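Local coordinates for beta-glucuronidase (PDB 6XXW), which probably hydrolyses beta-glucuronides, as a glycoside hydrolase of family 2 whose barrel domain is joined to a beta-rich sugar-binding domain, at residues L51-Q63 and F176-I188. Residues are numbered along the deposited sequence; the frame is centred on the assembly and turned at random.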
loop_
_atom_site.group_PDB
_atom_site.type_symbol
_atom_site.label_atom_id
_atom_site.label_comp_id
_atom_site.label_asym_id
_atom_site.label_seq_id
_atom_site.Cartn_x
_atom_site.Cartn_y
_atom_site.Cartn_z
ATOM N N LEU A 51 -8.656 24.657 20.624
ATOM C CA LEU A 51 -7.258 24.519 21.011
ATOM C C LEU A 51 -6.383 24.276 19.786
ATOM O O LEU A 51 -6.777 23.568 18.859
ATOM C CB LEU A 51 -7.079 23.376 22.009
ATOM C CG LEU A 51 -7.862 23.566 23.315
ATOM C CD1 LEU A 51 -7.616 22.398 24.265
ATOM C CD2 LEU A 51 -7.495 24.896 23.976
ATOM N N MET A 52 -5.177 24.848 19.805
ATOM C CA MET A 52 -4.270 24.723 18.674
ATOM C C MET A 52 -2.824 24.673 19.151
ATOM O O MET A 52 -2.370 25.590 19.846
ATOM C CB MET A 52 -4.470 25.893 17.707
ATOM C CG MET A 52 -3.732 25.766 16.379
ATOM S SD MET A 52 -4.352 24.441 15.326
ATOM C CE MET A 52 -6.055 24.945 15.025
ATOM N N PRO A 53 -2.059 23.647 18.780
ATOM C CA PRO A 53 -0.641 23.617 19.158
ATOM C C PRO A 53 0.166 24.678 18.418
ATOM O O PRO A 53 -0.131 25.043 17.279
ATOM C CB PRO A 53 -0.197 22.200 18.759
ATOM C CG PRO A 53 -1.068 21.886 17.553
ATOM C CD PRO A 53 -2.423 22.527 17.888
ATOM N N VAL A 54 1.197 25.180 19.094
ATOM C CA VAL A 54 2.153 26.122 18.525
ATOM C C VAL A 54 3.549 25.637 18.897
ATOM O O VAL A 54 3.822 25.412 20.084
ATOM C CB VAL A 54 1.895 27.555 19.035
ATOM C CG1 VAL A 54 3.036 28.502 18.624
ATOM C CG2 VAL A 54 0.561 28.074 18.513
ATOM N N PRO A 55 4.478 25.486 17.943
ATOM C CA PRO A 55 4.341 25.783 16.521
ATOM C C PRO A 55 3.730 24.627 15.721
ATOM O O PRO A 55 3.976 23.456 16.020
ATOM C CB PRO A 55 5.790 26.023 16.091
ATOM C CG PRO A 55 6.557 25.049 16.925
ATOM C CD PRO A 55 5.834 24.986 18.260
ATOM N N ALA A 56 2.951 24.983 14.707
ATOM C CA ALA A 56 2.284 24.033 13.819
ATOM C C ALA A 56 1.506 24.798 12.761
ATOM O O ALA A 56 1.078 25.931 12.995
ATOM C CB ALA A 56 1.318 23.131 14.582
ATOM N N SER A 57 1.287 24.187 11.611
ATOM C CA SER A 57 0.286 24.706 10.698
ATOM C C SER A 57 -1.067 24.312 11.271
ATOM O O SER A 57 -1.191 23.249 11.871
ATOM C CB SER A 57 0.470 24.072 9.314
ATOM O OG SER A 57 1.723 24.412 8.752
ATOM N N PHE A 58 -2.092 25.156 11.091
ATOM C CA PHE A 58 -3.392 24.781 11.652
ATOM C C PHE A 58 -4.207 23.862 10.745
ATOM O O PHE A 58 -5.232 23.334 11.193
ATOM C CB PHE A 58 -4.227 26.031 12.013
ATOM C CG PHE A 58 -4.566 26.932 10.842
ATOM C CD1 PHE A 58 -5.534 26.571 9.915
ATOM C CD2 PHE A 58 -3.928 28.159 10.681
ATOM C CE1 PHE A 58 -5.846 27.416 8.824
ATOM C CE2 PHE A 58 -4.240 29.011 9.601
ATOM C CZ PHE A 58 -5.205 28.631 8.679
ATOM N N ASN A 59 -3.761 23.628 9.507
ATOM C CA ASN A 59 -4.633 23.063 8.478
ATOM C C ASN A 59 -5.001 21.605 8.750
ATOM O O ASN A 59 -6.137 21.194 8.479
ATOM C CB ASN A 59 -3.966 23.208 7.107
ATOM C CG ASN A 59 -3.579 24.663 6.797
ATOM O OD1 ASN A 59 -2.556 25.150 7.266
ATOM N ND2 ASN A 59 -4.403 25.346 6.011
ATOM N N ASP A 60 -4.066 20.799 9.253
ATOM C CA ASP A 60 -4.299 19.363 9.412
ATOM C C ASP A 60 -4.568 18.951 10.858
ATOM O O ASP A 60 -4.612 17.751 11.152
ATOM C CB ASP A 60 -3.113 18.566 8.864
ATOM C CG ASP A 60 -2.971 18.697 7.344
ATOM O OD1 ASP A 60 -3.969 19.029 6.671
ATOM O OD2 ASP A 60 -1.854 18.477 6.824
ATOM N N ILE A 61 -4.766 19.917 11.758
ATOM C CA ILE A 61 -4.907 19.623 13.182
ATOM C C ILE A 61 -6.315 19.132 13.500
ATOM O O ILE A 61 -6.502 18.267 14.370
ATOM C CB ILE A 61 -4.543 20.873 14.008
ATOM C CG1 ILE A 61 -3.098 21.305 13.712
ATOM C CG2 ILE A 61 -4.767 20.622 15.536
ATOM C CD1 ILE A 61 -2.068 20.274 14.214
ATOM N N THR A 62 -7.320 19.685 12.817
ATOM C CA THR A 62 -8.725 19.411 13.085
ATOM C C THR A 62 -9.313 18.554 11.963
ATOM O O THR A 62 -8.661 18.245 10.967
ATOM C CB THR A 62 -9.539 20.705 13.234
ATOM O OG1 THR A 62 -9.873 21.209 11.933
ATOM C CG2 THR A 62 -8.771 21.784 14.037
ATOM N N GLN A 63 -10.576 18.174 12.137
ATOM C CA GLN A 63 -11.334 17.463 11.118
ATOM C C GLN A 63 -12.321 18.389 10.414
ATOM O O GLN A 63 -13.272 17.919 9.774
ATOM C CB GLN A 63 -12.065 16.267 11.734
ATOM C CG GLN A 63 -11.211 15.402 12.647
ATOM C CD GLN A 63 -9.899 15.012 11.997
ATOM O OE1 GLN A 63 -9.870 14.426 10.904
ATOM N NE2 GLN A 63 -8.803 15.350 12.657
ATOM N N PHE A 176 3.779 23.586 -3.533
ATOM C CA PHE A 176 3.708 23.075 -2.170
ATOM C C PHE A 176 2.494 23.719 -1.530
ATOM O O PHE A 176 2.101 24.818 -1.914
ATOM C CB PHE A 176 4.985 23.335 -1.351
ATOM C CG PHE A 176 5.465 24.782 -1.348
ATOM C CD1 PHE A 176 6.263 25.261 -2.376
ATOM C CD2 PHE A 176 5.152 25.639 -0.287
ATOM C CE1 PHE A 176 6.727 26.570 -2.365
ATOM C CE2 PHE A 176 5.607 26.957 -0.266
ATOM C CZ PHE A 176 6.393 27.425 -1.312
ATOM N N PHE A 177 1.886 23.019 -0.576
ATOM C CA PHE A 177 0.611 23.470 -0.031
ATOM C C PHE A 177 0.781 24.764 0.757
ATOM O O PHE A 177 1.762 24.942 1.485
ATOM C CB PHE A 177 -0.006 22.398 0.876
ATOM C CG PHE A 177 -1.380 22.761 1.379
ATOM C CD1 PHE A 177 -2.426 22.973 0.485
ATOM C CD2 PHE A 177 -1.625 22.909 2.733
ATOM C CE1 PHE A 177 -3.693 23.308 0.940
ATOM C CE2 PHE A 177 -2.885 23.238 3.193
ATOM C CZ PHE A 177 -3.918 23.450 2.295
ATOM N N ASN A 178 -0.211 25.655 0.642
ATOM C CA ASN A 178 -0.192 26.942 1.344
ATOM C C ASN A 178 -0.582 26.767 2.817
ATOM O O ASN A 178 -1.561 27.329 3.308
ATOM C CB ASN A 178 -1.118 27.928 0.638
ATOM C CG ASN A 178 -0.996 29.353 1.176
ATOM O OD1 ASN A 178 0.109 29.855 1.430
ATOM N ND2 ASN A 178 -2.139 30.008 1.353
ATOM N N TYR A 179 0.202 25.947 3.521
ATOM C CA TYR A 179 0.029 25.791 4.965
ATOM C C TYR A 179 0.168 27.139 5.665
ATOM O O TYR A 179 0.998 27.973 5.283
ATOM C CB TYR A 179 1.073 24.833 5.533
ATOM C CG TYR A 179 0.755 23.350 5.443
ATOM C CD1 TYR A 179 -0.367 22.807 6.069
ATOM C CD2 TYR A 179 1.614 22.485 4.753
ATOM C CE1 TYR A 179 -0.647 21.435 5.980
ATOM C CE2 TYR A 179 1.351 21.115 4.671
ATOM C CZ TYR A 179 0.225 20.603 5.279
ATOM O OH TYR A 179 -0.005 19.253 5.194
ATOM N N SER A 180 -0.622 27.339 6.720
ATOM C CA SER A 180 -0.590 28.586 7.461
ATOM C C SER A 180 -0.656 28.327 8.958
ATOM O O SER A 180 -1.041 27.244 9.420
ATOM C CB SER A 180 -1.739 29.519 7.054
ATOM O OG SER A 180 -1.615 30.768 7.748
ATOM N N GLY A 181 -0.292 29.357 9.715
ATOM C CA GLY A 181 -0.237 29.288 11.158
ATOM C C GLY A 181 1.086 29.812 11.659
ATOM O O GLY A 181 1.860 30.429 10.918
ATOM N N ILE A 182 1.354 29.568 12.942
ATOM C CA ILE A 182 2.618 29.958 13.559
ATOM C C ILE A 182 3.538 28.746 13.466
ATOM O O ILE A 182 3.417 27.798 14.245
ATOM C CB ILE A 182 2.444 30.421 15.007
ATOM C CG1 ILE A 182 1.485 31.616 15.083
ATOM C CG2 ILE A 182 3.811 30.832 15.587
ATOM C CD1 ILE A 182 1.040 31.946 16.503
ATOM N N HIS A 183 4.488 28.798 12.532
ATOM C CA HIS A 183 5.267 27.630 12.139
ATOM C C HIS A 183 6.542 27.451 12.948
ATOM O O HIS A 183 7.135 26.369 12.917
ATOM C CB HIS A 183 5.604 27.722 10.648
ATOM C CG HIS A 183 4.415 27.553 9.751
ATOM N ND1 HIS A 183 4.380 28.033 8.459
ATOM C CD2 HIS A 183 3.232 26.927 9.952
ATOM C CE1 HIS A 183 3.220 27.719 7.906
ATOM N NE2 HIS A 183 2.508 27.040 8.789
ATOM N N ARG A 184 6.985 28.469 13.670
ATOM C CA ARG A 184 8.209 28.377 14.448
ATOM C C ARG A 184 7.959 29.006 15.813
ATOM O O ARG A 184 6.998 29.764 15.983
ATOM C CB ARG A 184 9.383 29.045 13.707
ATOM C CG ARG A 184 9.655 28.359 12.360
ATOM C CD ARG A 184 10.738 29.020 11.533
ATOM N NE ARG A 184 10.692 28.518 10.161
ATOM C CZ ARG A 184 11.174 29.177 9.110
ATOM N NH1 ARG A 184 11.753 30.363 9.281
ATOM N NH2 ARG A 184 11.089 28.651 7.895
ATOM N N PRO A 185 8.797 28.688 16.803
ATOM C CA PRO A 185 8.453 29.014 18.195
ATOM C C PRO A 185 8.266 30.504 18.448
ATOM O O PRO A 185 8.947 31.351 17.870
ATOM C CB PRO A 185 9.647 28.461 18.983
ATOM C CG PRO A 185 10.090 27.278 18.164
ATOM C CD PRO A 185 9.943 27.756 16.738
ATOM N N VAL A 186 7.305 30.801 19.312
ATOM C CA VAL A 186 7.126 32.124 19.893
ATOM C C VAL A 186 7.851 32.128 21.228
ATOM O O VAL A 186 7.612 31.254 22.069
ATOM C CB VAL A 186 5.639 32.440 20.094
ATOM C CG1 VAL A 186 5.477 33.837 20.690
ATOM C CG2 VAL A 186 4.856 32.300 18.769
ATOM N N VAL A 187 8.753 33.088 21.434
ATOM C CA VAL A 187 9.485 33.136 22.695
ATOM C C VAL A 187 9.587 34.577 23.174
ATOM O O VAL A 187 9.496 35.530 22.397
ATOM C CB VAL A 187 10.899 32.504 22.594
ATOM C CG1 VAL A 187 10.846 31.116 21.925
ATOM C CG2 VAL A 187 11.829 33.425 21.841
ATOM N N ILE A 188 9.770 34.719 24.480
ATOM C CA ILE A 188 10.064 35.998 25.112
ATOM C C ILE A 188 11.435 35.881 25.757
ATOM O O ILE A 188 11.734 34.881 26.414
ATOM C CB ILE A 188 8.991 36.382 26.144
ATOM C CG1 ILE A 188 7.635 36.497 25.458
ATOM C CG2 ILE A 188 9.318 37.727 26.774
ATOM C CD1 ILE A 188 6.552 37.022 26.352
HETATM O O HOH W 1 -3.819 27.711 4.742
#
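The Tyr179 ring presents its edge to Asn59 and Asp60: Asn59 OD1 lies near the ring plane beside CD1, and the Asp60 carboxylate, turned 86° from the ring, meets the hydroxyl end. Here the 51-63 and 176-188 segments meet in the beta-sandwich (jelly-roll) sugar-binding domain of this family 2 glycosidase, where the pairing of their short strands is loose. Phe177 CD2 sits over the centre of one Tyr179 face, 3.5 Å above it, while Phe177 CE2 also touches the Asn59 amide. The His183 ring carries Gly181 O over one face and has the backbone of Ala56 and Ser57 at its edge. Two backbone bonds cross between the segments: Phe58 N donates to Ser180 O at 2.9 Å, and Ala56 N reaches Ile182 O at the same length. With CG beside its backbone N (chi1 -55°), Asn59 swings its amide across the gap, and Ser180 N donates to a lone pair of OD1 in an almost straight bond of 3.0 Å. Asn59 ND2 donates to Arg68 O and to a water that in turn donates to Asn178 O. Tyr179 OH gives its proton to Asp60 OD2 on the syn side at 2.6 Å and is also hydrogen-bonded to Arg574 NH2. A phenylalanine in place of Tyr179 would probably keep the ring packing but leave Asp60 OD2 without its hydroxyl mate and its carboxylate freer to turn. Ser57 OG is hydrogen-bonded to Lys315 N and lies 2.7 Å from His183 NE2. At the other end, Val54 CG1 packs 3.9 Å from Ile182 CG2 and also touches Val186 CG2.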